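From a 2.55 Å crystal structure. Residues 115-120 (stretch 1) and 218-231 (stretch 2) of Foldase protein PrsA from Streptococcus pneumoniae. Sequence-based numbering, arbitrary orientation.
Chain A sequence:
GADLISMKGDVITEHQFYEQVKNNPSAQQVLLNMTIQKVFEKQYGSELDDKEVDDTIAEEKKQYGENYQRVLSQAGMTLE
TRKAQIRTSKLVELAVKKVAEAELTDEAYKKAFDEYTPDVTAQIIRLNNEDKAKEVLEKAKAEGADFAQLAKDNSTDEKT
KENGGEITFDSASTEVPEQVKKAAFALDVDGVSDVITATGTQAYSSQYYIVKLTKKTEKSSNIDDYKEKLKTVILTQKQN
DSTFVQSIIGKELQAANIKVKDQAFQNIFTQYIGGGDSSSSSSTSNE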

# COMPACT_ATOMS: atom_id res chain seq x y z
N GLU A 115 -1.16 8.94 -17.35
CA GLU A 115 -1.81 7.76 -16.76
C GLU A 115 -3.21 8.04 -16.18
O GLU A 115 -4.01 7.12 -16.03
CB GLU A 115 -0.91 7.15 -15.68
CG GLU A 115 0.41 6.60 -16.22
CD GLU A 115 1.37 6.16 -15.12
OE1 GLU A 115 0.91 5.65 -14.07
OE2 GLU A 115 2.60 6.31 -15.32
N TYR A 116 -3.48 9.31 -15.86
CA TYR A 116 -4.76 9.71 -15.26
C TYR A 116 -5.91 9.67 -16.27
O TYR A 116 -5.74 10.08 -17.42
CB TYR A 116 -4.64 11.11 -14.66
CG TYR A 116 -5.93 11.68 -14.09
CD1 TYR A 116 -6.34 11.37 -12.79
CD2 TYR A 116 -6.72 12.56 -14.84
CE1 TYR A 116 -7.52 11.91 -12.27
CE2 TYR A 116 -7.88 13.09 -14.32
CZ TYR A 116 -8.28 12.77 -13.04
OH TYR A 116 -9.44 13.31 -12.54
N THR A 117 -7.06 9.18 -15.81
CA THR A 117 -8.30 9.14 -16.59
C THR A 117 -9.34 9.97 -15.81
O THR A 117 -9.51 9.75 -14.61
CB THR A 117 -8.81 7.70 -16.76
OG1 THR A 117 -7.73 6.84 -17.14
CG2 THR A 117 -9.91 7.61 -17.81
N PRO A 118 -10.02 10.92 -16.49
CA PRO A 118 -10.90 11.85 -15.77
C PRO A 118 -12.20 11.23 -15.25
O PRO A 118 -12.46 10.04 -15.49
CB PRO A 118 -11.20 12.91 -16.83
CG PRO A 118 -11.18 12.15 -18.11
CD PRO A 118 -10.09 11.13 -17.95
N ASP A 119 -12.99 12.03 -14.54
CA ASP A 119 -14.23 11.56 -13.92
C ASP A 119 -15.16 10.89 -14.92
O ASP A 119 -15.43 11.45 -15.99
CB ASP A 119 -14.97 12.70 -13.19
CG ASP A 119 -14.49 12.90 -11.75
OD1 ASP A 119 -14.38 11.91 -11.00
OD2 ASP A 119 -14.25 14.06 -11.36
N VAL A 120 -15.62 9.69 -14.59
CA VAL A 120 -16.68 9.01 -15.33
C VAL A 120 -17.78 8.64 -14.34
O VAL A 120 -17.50 8.23 -13.21
CB VAL A 120 -16.16 7.76 -16.09
CG1 VAL A 120 -14.91 8.11 -16.89
CG2 VAL A 120 -15.88 6.58 -15.17
N GLU A 218 -14.39 13.84 -21.40
CA GLU A 218 -13.38 13.85 -22.46
C GLU A 218 -12.09 14.40 -21.86
O GLU A 218 -12.09 15.50 -21.30
CB GLU A 218 -13.85 14.71 -23.64
CG GLU A 218 -12.99 14.58 -24.89
CD GLU A 218 -13.50 15.43 -26.05
OE1 GLU A 218 -14.71 15.37 -26.36
OE2 GLU A 218 -12.69 16.16 -26.66
N LYS A 219 -11.00 13.65 -21.99
CA LYS A 219 -9.72 14.02 -21.39
C LYS A 219 -9.11 15.25 -22.09
O LYS A 219 -8.77 15.20 -23.26
CB LYS A 219 -8.73 12.85 -21.45
CG LYS A 219 -7.45 13.10 -20.68
CD LYS A 219 -6.61 11.84 -20.56
CE LYS A 219 -5.33 12.12 -19.79
NZ LYS A 219 -4.49 10.91 -19.65
N SER A 220 -8.98 16.34 -21.33
CA SER A 220 -8.44 17.61 -21.85
C SER A 220 -6.98 17.51 -22.29
O SER A 220 -6.25 16.60 -21.90
CB SER A 220 -8.58 18.71 -20.79
OG SER A 220 -7.83 19.87 -21.12
N SER A 221 -6.58 18.49 -23.11
CA SER A 221 -5.20 18.65 -23.56
C SER A 221 -4.36 19.46 -22.56
O SER A 221 -3.14 19.29 -22.51
CB SER A 221 -5.18 19.33 -24.93
OG SER A 221 -3.86 19.42 -25.44
N ASN A 222 -5.01 20.34 -21.80
CA ASN A 222 -4.32 21.21 -20.84
C ASN A 222 -4.21 20.51 -19.48
O ASN A 222 -5.22 20.15 -18.86
CB ASN A 222 -5.06 22.54 -20.70
CG ASN A 222 -4.25 23.60 -19.96
OD1 ASN A 222 -3.07 23.41 -19.66
ND2 ASN A 222 -4.90 24.72 -19.66
N ILE A 223 -2.96 20.32 -19.02
CA ILE A 223 -2.68 19.69 -17.72
C ILE A 223 -3.29 20.46 -16.54
O ILE A 223 -3.75 19.85 -15.58
CB ILE A 223 -1.15 19.49 -17.50
CG1 ILE A 223 -0.90 18.57 -16.29
CG2 ILE A 223 -0.42 20.82 -17.32
CD1 ILE A 223 0.51 18.03 -16.21
N ASP A 224 -3.32 21.80 -16.64
CA ASP A 224 -3.83 22.66 -15.56
C ASP A 224 -5.30 22.41 -15.17
O ASP A 224 -5.70 22.76 -14.06
CB ASP A 224 -3.63 24.15 -15.91
CG ASP A 224 -2.15 24.58 -15.86
OD1 ASP A 224 -1.38 24.08 -15.01
OD2 ASP A 224 -1.77 25.45 -16.68
N ASP A 225 -6.08 21.80 -16.07
CA ASP A 225 -7.45 21.36 -15.75
C ASP A 225 -7.51 20.25 -14.69
O ASP A 225 -8.53 20.12 -14.00
CB ASP A 225 -8.18 20.88 -17.02
CG ASP A 225 -8.35 21.98 -18.07
OD1 ASP A 225 -8.61 23.15 -17.70
OD2 ASP A 225 -8.24 21.66 -19.27
N TYR A 226 -6.44 19.46 -14.57
CA TYR A 226 -6.36 18.37 -13.58
C TYR A 226 -5.19 18.50 -12.58
O TYR A 226 -5.00 17.62 -11.75
CB TYR A 226 -6.26 17.02 -14.30
CG TYR A 226 -7.31 16.82 -15.38
CD1 TYR A 226 -8.66 16.68 -15.05
CD2 TYR A 226 -6.95 16.77 -16.73
CE1 TYR A 226 -9.62 16.50 -16.04
CE2 TYR A 226 -7.90 16.59 -17.72
CZ TYR A 226 -9.24 16.45 -17.38
OH TYR A 226 -10.19 16.27 -18.36
N LYS A 227 -4.44 19.61 -12.64
CA LYS A 227 -3.21 19.83 -11.84
C LYS A 227 -3.36 19.46 -10.36
O LYS A 227 -2.48 18.81 -9.80
CB LYS A 227 -2.77 21.30 -11.96
CG LYS A 227 -1.46 21.69 -11.28
CD LYS A 227 -0.26 21.63 -12.22
CE LYS A 227 0.95 22.32 -11.60
NZ LYS A 227 2.19 22.19 -12.41
N GLU A 228 -4.47 19.87 -9.75
CA GLU A 228 -4.70 19.64 -8.31
C GLU A 228 -4.93 18.17 -7.96
O GLU A 228 -4.39 17.68 -6.97
CB GLU A 228 -5.88 20.49 -7.81
CG GLU A 228 -5.61 21.99 -7.85
CD GLU A 228 -4.51 22.42 -6.89
OE1 GLU A 228 -4.65 22.16 -5.67
OE2 GLU A 228 -3.51 23.00 -7.35
N LYS A 229 -5.74 17.47 -8.77
CA LYS A 229 -5.96 16.03 -8.58
C LYS A 229 -4.68 15.22 -8.83
O LYS A 229 -4.44 14.22 -8.15
CB LYS A 229 -7.09 15.53 -9.48
CG LYS A 229 -8.47 16.01 -9.05
CD LYS A 229 -9.57 15.33 -9.87
CE LYS A 229 -10.96 15.53 -9.28
NZ LYS A 229 -11.47 16.91 -9.48
N LEU A 230 -3.87 15.66 -9.79
CA LEU A 230 -2.57 15.03 -10.06
C LEU A 230 -1.55 15.33 -8.96
O LEU A 230 -0.70 14.50 -8.65
CB LEU A 230 -2.02 15.46 -11.42
CG LEU A 230 -2.86 15.08 -12.63
CD1 LEU A 230 -2.30 15.74 -13.89
CD2 LEU A 230 -2.95 13.57 -12.80
N LYS A 231 -1.62 16.54 -8.40
CA LYS A 231 -0.76 16.93 -7.27
C LYS A 231 -1.02 16.06 -6.04
O LYS A 231 -0.07 15.61 -5.41
CB LYS A 231 -0.96 18.42 -6.94
CG LYS A 231 -0.04 18.98 -5.87
CD LYS A 231 -0.06 20.50 -5.88
CE LYS A 231 0.60 21.11 -4.65
NZ LYS A 231 -0.37 21.27 -3.53

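How does the start of stretch 2 reach a segment a hundred residues earlier in the chain? Stretch 1 leaves a helix at Tyr 116 and runs on in extended form, and the loop at Glu 218 and Lys 219 passes beside it, with the CA atoms of Pro 118 and Lys 219 6.1 Å apart. The side chain of Lys 219 leaves its backbone sideways, but it is fully extended, all four chi angles being t, and its end comes nearer. There NZ of Lys 219 donates a hydrogen bond to O of Tyr 116, at 2.7 Å, an ammonium group meeting a carbonyl. Nearer the backbone, CG of Pro 118 lies 4.0 Å from CA of Lys 219, so the proline ring packs against the root of the same residue whose tip makes the bond.

What holds the loop after Lys 219 in shape, when Ser 220 to Asp 225 do not touch stretch 1? OG of Ser 220 accepts a hydrogen bond from N of Asn 222 at 2.9 Å and donates one to OD2 of Asp 225 at 2.6 Å. The backbone N of Ser 220 in turn donates to OH of Tyr 226 at 3.2 Å and nearly straight, at 171°, which links the loop to a ring that does meet stretch 1.

How does Tyr 226 meet its two neighbours? Its CA-to-CB bond points toward stretch 1, and CE2 of Tyr 116 lies over one face of its ring, 3.7 Å from CD1 of Tyr 226. The two ring planes are inclined at 47° with centroids 5.4 Å apart, an oblique arrangement that still brings apolar carbon against carbon. Pro 118 adds to this contact: its CB is 4.0 Å from CE1 of Tyr 226.

What do Lys 229 and Leu 230, in the helix that follows, contribute? Both pack on Tyr 116, whose side chain, in the t rotamer, meets Leu 230 near its CB and Lys 229 at its hydroxyl. CD of Lys 229, an aliphatic carbon, lies 3.4 Å from OH of Tyr 116, while CD2 of Leu 230 comes within 3.5 Å of CB of Tyr 116. At the margin, OD2 of Asp 119 and NZ of Lys 229 are 4.4 Å apart: opposite charges near each other, but too distant for a salt bridge. Tyr 116 is thus the hub of the contact, offering its carbonyl to Lys 219 and its side chain to Tyr 226, Lys 229 and Leu 230.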